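Local structure of phosphoribosylformylglycinamidine synthase 2 (3VIU) at residues G201-I209 and E298-E306. The protein is a synthase of the PurM-like AIR synthase family, with two pairs of N- and C-terminal domains, that holds adenosine diphosphate and magnesium. Numbering follows the deposited sequence.
Sequences GAKTGRDGI and ELLLSESQE
S302 and S304 join the turn at G205-D207 to the chain leaving helix 296-301, a worked example of how two serines can stitch irregular loops together. The hydroxyl of S302, set anti to its own backbone N (chi1 167°), gives its proton to the G205 carbonyl, OG to O 2.6 Å, and at the same time accepts the backbone N-H of S304 in an ST turn. G205 N donates to S304 OG, N to OG 3.0 Å, along a nearly straight line (164°). S304 OG also lies 2.8 Å from D207 OD1, a weak link, and as close to S302 OG. The carboxylate of D207 is further anchored through OD2 by a salt bridge to R290.

Two backbone bonds add to this: E303 N, between the two serines, donates to D207 O at 3.0 Å, and at the far end A202 N donates to E306 O.

Charge pairing lies at the margin. R206, its chain bent at chi3, brings NH2 to E298 OE2 on the syn side but well out of the carboxylate plane, a rather long, bent salt bridge of 3.3 Å with guanidinium and carboxylate planes 84° apart. Both groups have second partners, E291 and the E292 carbonyl for R206 and the T295 N-H for E298.

Apolar contacts are of two kinds. T204 CG2 is buried against S302 CB at 3.4 Å, whereas I209, at the exposed edge, lays CD1 against the CB and CG of E298 and brings CG2 to L301 CB.

Within this AIR synthase-related C-terminal domain, the contact ties the loop after strand 196-201 to the connection between helix 296-301 and strand 307-312, which is antiparallel to strand 196-201 in the mixed sheet. Helix 235-250 packs against A202 and E306, and helix 28-37 covers L300 and L301.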
loop_
_atom_site.group_PDB
_atom_site.type_symbol
_atom_site.label_atom_id
_atom_site.label_comp_id
_atom_site.label_asym_id
_atom_site.label_seq_id
_atom_site.Cartn_x
_atom_site.Cartn_y
_atom_site.Cartn_z
ATOM N N GLY A 201 -8.731 23.064 -10.752
ATOM C CA GLY A 201 -7.606 22.963 -9.836
ATOM C C GLY A 201 -6.528 24.001 -10.098
ATOM O O GLY A 201 -6.803 25.059 -10.647
ATOM N N ALA A 202 -5.299 23.697 -9.702
ATOM C CA ALA A 202 -4.178 24.607 -9.897
ATOM C C ALA A 202 -3.924 24.857 -11.382
ATOM O O ALA A 202 -4.375 24.095 -12.238
ATOM C CB ALA A 202 -2.918 24.027 -9.251
ATOM N N LYS A 203 -3.201 25.929 -11.685
ATOM C CA LYS A 203 -2.882 26.242 -13.064
ATOM C C LYS A 203 -1.606 25.488 -13.446
ATOM O O LYS A 203 -0.758 25.223 -12.599
ATOM C CB LYS A 203 -2.726 27.757 -13.254
ATOM C CG LYS A 203 -1.971 28.474 -12.154
ATOM C CD LYS A 203 -2.800 28.598 -10.874
ATOM C CE LYS A 203 -1.969 29.167 -9.720
ATOM N NZ LYS A 203 -1.363 30.510 -10.020
ATOM N N THR A 204 -1.488 25.121 -14.718
ATOM C CA THR A 204 -0.330 24.372 -15.199
ATOM C C THR A 204 0.945 25.196 -15.294
ATOM O O THR A 204 0.984 26.222 -15.981
ATOM C CB THR A 204 -0.611 23.758 -16.585
ATOM O OG1 THR A 204 -1.702 22.843 -16.481
ATOM C CG2 THR A 204 0.605 23.029 -17.110
ATOM N N GLY A 205 1.985 24.727 -14.606
ATOM C CA GLY A 205 3.272 25.399 -14.626
ATOM C C GLY A 205 4.373 24.475 -15.128
ATOM O O GLY A 205 4.103 23.374 -15.608
ATOM N N ARG A 206 5.621 24.920 -15.033
ATOM C CA ARG A 206 6.743 24.102 -15.476
ATOM C C ARG A 206 7.214 23.250 -14.310
ATOM O O ARG A 206 8.284 23.473 -13.752
ATOM C CB ARG A 206 7.873 24.992 -16.005
ATOM C CG ARG A 206 7.683 25.374 -17.464
ATOM C CD ARG A 206 8.699 26.389 -17.960
ATOM N NE ARG A 206 8.366 27.739 -17.521
ATOM C CZ ARG A 206 8.156 28.770 -18.337
ATOM N NH1 ARG A 206 7.856 29.955 -17.829
ATOM N NH2 ARG A 206 8.249 28.624 -19.653
ATOM N N ASP A 207 6.388 22.270 -13.953
ATOM C CA ASP A 207 6.657 21.363 -12.840
ATOM C C ASP A 207 6.965 19.941 -13.306
ATOM O O ASP A 207 6.271 19.393 -14.164
ATOM C CB ASP A 207 5.451 21.323 -11.897
ATOM C CG ASP A 207 5.087 22.691 -11.343
ATOM O OD1 ASP A 207 4.000 22.809 -10.745
ATOM O OD2 ASP A 207 5.876 23.645 -11.493
ATOM N N GLY A 208 8.009 19.358 -12.720
ATOM C CA GLY A 208 8.422 18.004 -13.043
ATOM C C GLY A 208 8.272 17.560 -14.488
ATOM O O GLY A 208 7.640 16.534 -14.762
ATOM N N ILE A 209 8.851 18.320 -15.412
ATOM C CA ILE A 209 8.770 17.979 -16.828
ATOM C C ILE A 209 9.965 17.115 -17.236
ATOM O O ILE A 209 11.117 17.562 -17.198
ATOM C CB ILE A 209 8.747 19.247 -17.717
ATOM C CG1 ILE A 209 7.547 20.123 -17.349
ATOM C CG2 ILE A 209 8.683 18.851 -19.183
ATOM C CD1 ILE A 209 7.495 21.451 -18.088
ATOM N N GLU A 298 5.795 21.709 -22.815
ATOM C CA GLU A 298 5.788 22.067 -21.396
ATOM C C GLU A 298 4.387 21.968 -20.807
ATOM O O GLU A 298 4.201 21.466 -19.698
ATOM C CB GLU A 298 6.311 23.488 -21.198
ATOM C CG GLU A 298 7.815 23.606 -21.311
ATOM C CD GLU A 298 8.293 25.042 -21.270
ATOM O OE1 GLU A 298 9.509 25.246 -21.088
ATOM O OE2 GLU A 298 7.457 25.965 -21.429
ATOM N N LEU A 299 3.400 22.457 -21.545
ATOM C CA LEU A 299 2.028 22.404 -21.070
ATOM C C LEU A 299 1.561 20.959 -21.058
ATOM O O LEU A 299 0.969 20.492 -20.081
ATOM C CB LEU A 299 1.121 23.252 -21.967
ATOM C CG LEU A 299 1.394 24.767 -21.928
ATOM C CD1 LEU A 299 0.647 25.468 -23.048
ATOM C CD2 LEU A 299 0.989 25.326 -20.568
ATOM N N LEU A 300 1.859 20.248 -22.139
ATOM C CA LEU A 300 1.457 18.850 -22.283
ATOM C C LEU A 300 2.062 17.882 -21.270
ATOM O O LEU A 300 1.395 16.946 -20.828
ATOM C CB LEU A 300 1.793 18.355 -23.692
ATOM C CG LEU A 300 0.921 18.849 -24.849
ATOM C CD1 LEU A 300 1.609 18.551 -26.161
ATOM C CD2 LEU A 300 -0.430 18.170 -24.793
ATOM N N LEU A 301 3.314 18.106 -20.890
ATOM C CA LEU A 301 3.969 17.192 -19.967
ATOM C C LEU A 301 4.134 17.661 -18.531
ATOM O O LEU A 301 4.701 16.950 -17.706
ATOM C CB LEU A 301 5.320 16.781 -20.556
ATOM C CG LEU A 301 5.158 16.187 -21.962
ATOM C CD1 LEU A 301 6.473 15.634 -22.471
ATOM C CD2 LEU A 301 4.111 15.095 -21.908
ATOM N N SER A 302 3.648 18.857 -18.225
ATOM C CA SER A 302 3.745 19.352 -16.866
ATOM C C SER A 302 3.023 18.383 -15.950
ATOM O O SER A 302 1.999 17.809 -16.322
ATOM C CB SER A 302 3.082 20.715 -16.729
ATOM O OG SER A 302 2.915 21.040 -15.360
ATOM N N GLU A 303 3.554 18.204 -14.749
ATOM C CA GLU A 303 2.926 17.321 -13.780
ATOM C C GLU A 303 2.590 18.140 -12.546
ATOM O O GLU A 303 2.781 17.686 -11.421
ATOM C CB GLU A 303 3.865 16.165 -13.432
ATOM C CG GLU A 303 4.183 15.297 -14.641
ATOM C CD GLU A 303 5.146 14.166 -14.337
ATOM O OE1 GLU A 303 5.417 13.360 -15.259
ATOM O OE2 GLU A 303 5.628 14.085 -13.183
ATOM N N SER A 304 2.102 19.357 -12.768
ATOM C CA SER A 304 1.735 20.239 -11.665
ATOM C C SER A 304 0.676 19.552 -10.816
ATOM O O SER A 304 -0.201 18.880 -11.345
ATOM C CB SER A 304 1.211 21.570 -12.198
ATOM O OG SER A 304 2.231 22.255 -12.909
ATOM N N GLN A 305 0.775 19.724 -9.501
ATOM C CA GLN A 305 -0.145 19.107 -8.551
ATOM C C GLN A 305 -1.551 19.690 -8.549
ATOM O O GLN A 305 -1.807 20.747 -9.132
ATOM C CB GLN A 305 0.422 19.198 -7.132
ATOM C CG GLN A 305 1.797 18.582 -6.954
ATOM C CD GLN A 305 1.804 17.091 -7.202
ATOM O OE1 GLN A 305 1.032 16.346 -6.604
ATOM N NE2 GLN A 305 2.685 16.648 -8.085
ATOM N N GLU A 306 -2.439 18.981 -7.857
ATOM C CA GLU A 306 -3.853 19.326 -7.714
ATOM C C GLU A 306 -4.575 19.792 -8.973
ATOM O O GLU A 306 -5.205 20.852 -8.987
ATOM C CB GLU A 306 -4.071 20.356 -6.589
ATOM C CG GLU A 306 -2.857 21.145 -6.178
ATOM C CD GLU A 306 -1.963 20.412 -5.188
ATOM O OE1 GLU A 306 -0.832 20.891 -4.978
ATOM O OE2 GLU A 306 -2.378 19.378 -4.616
#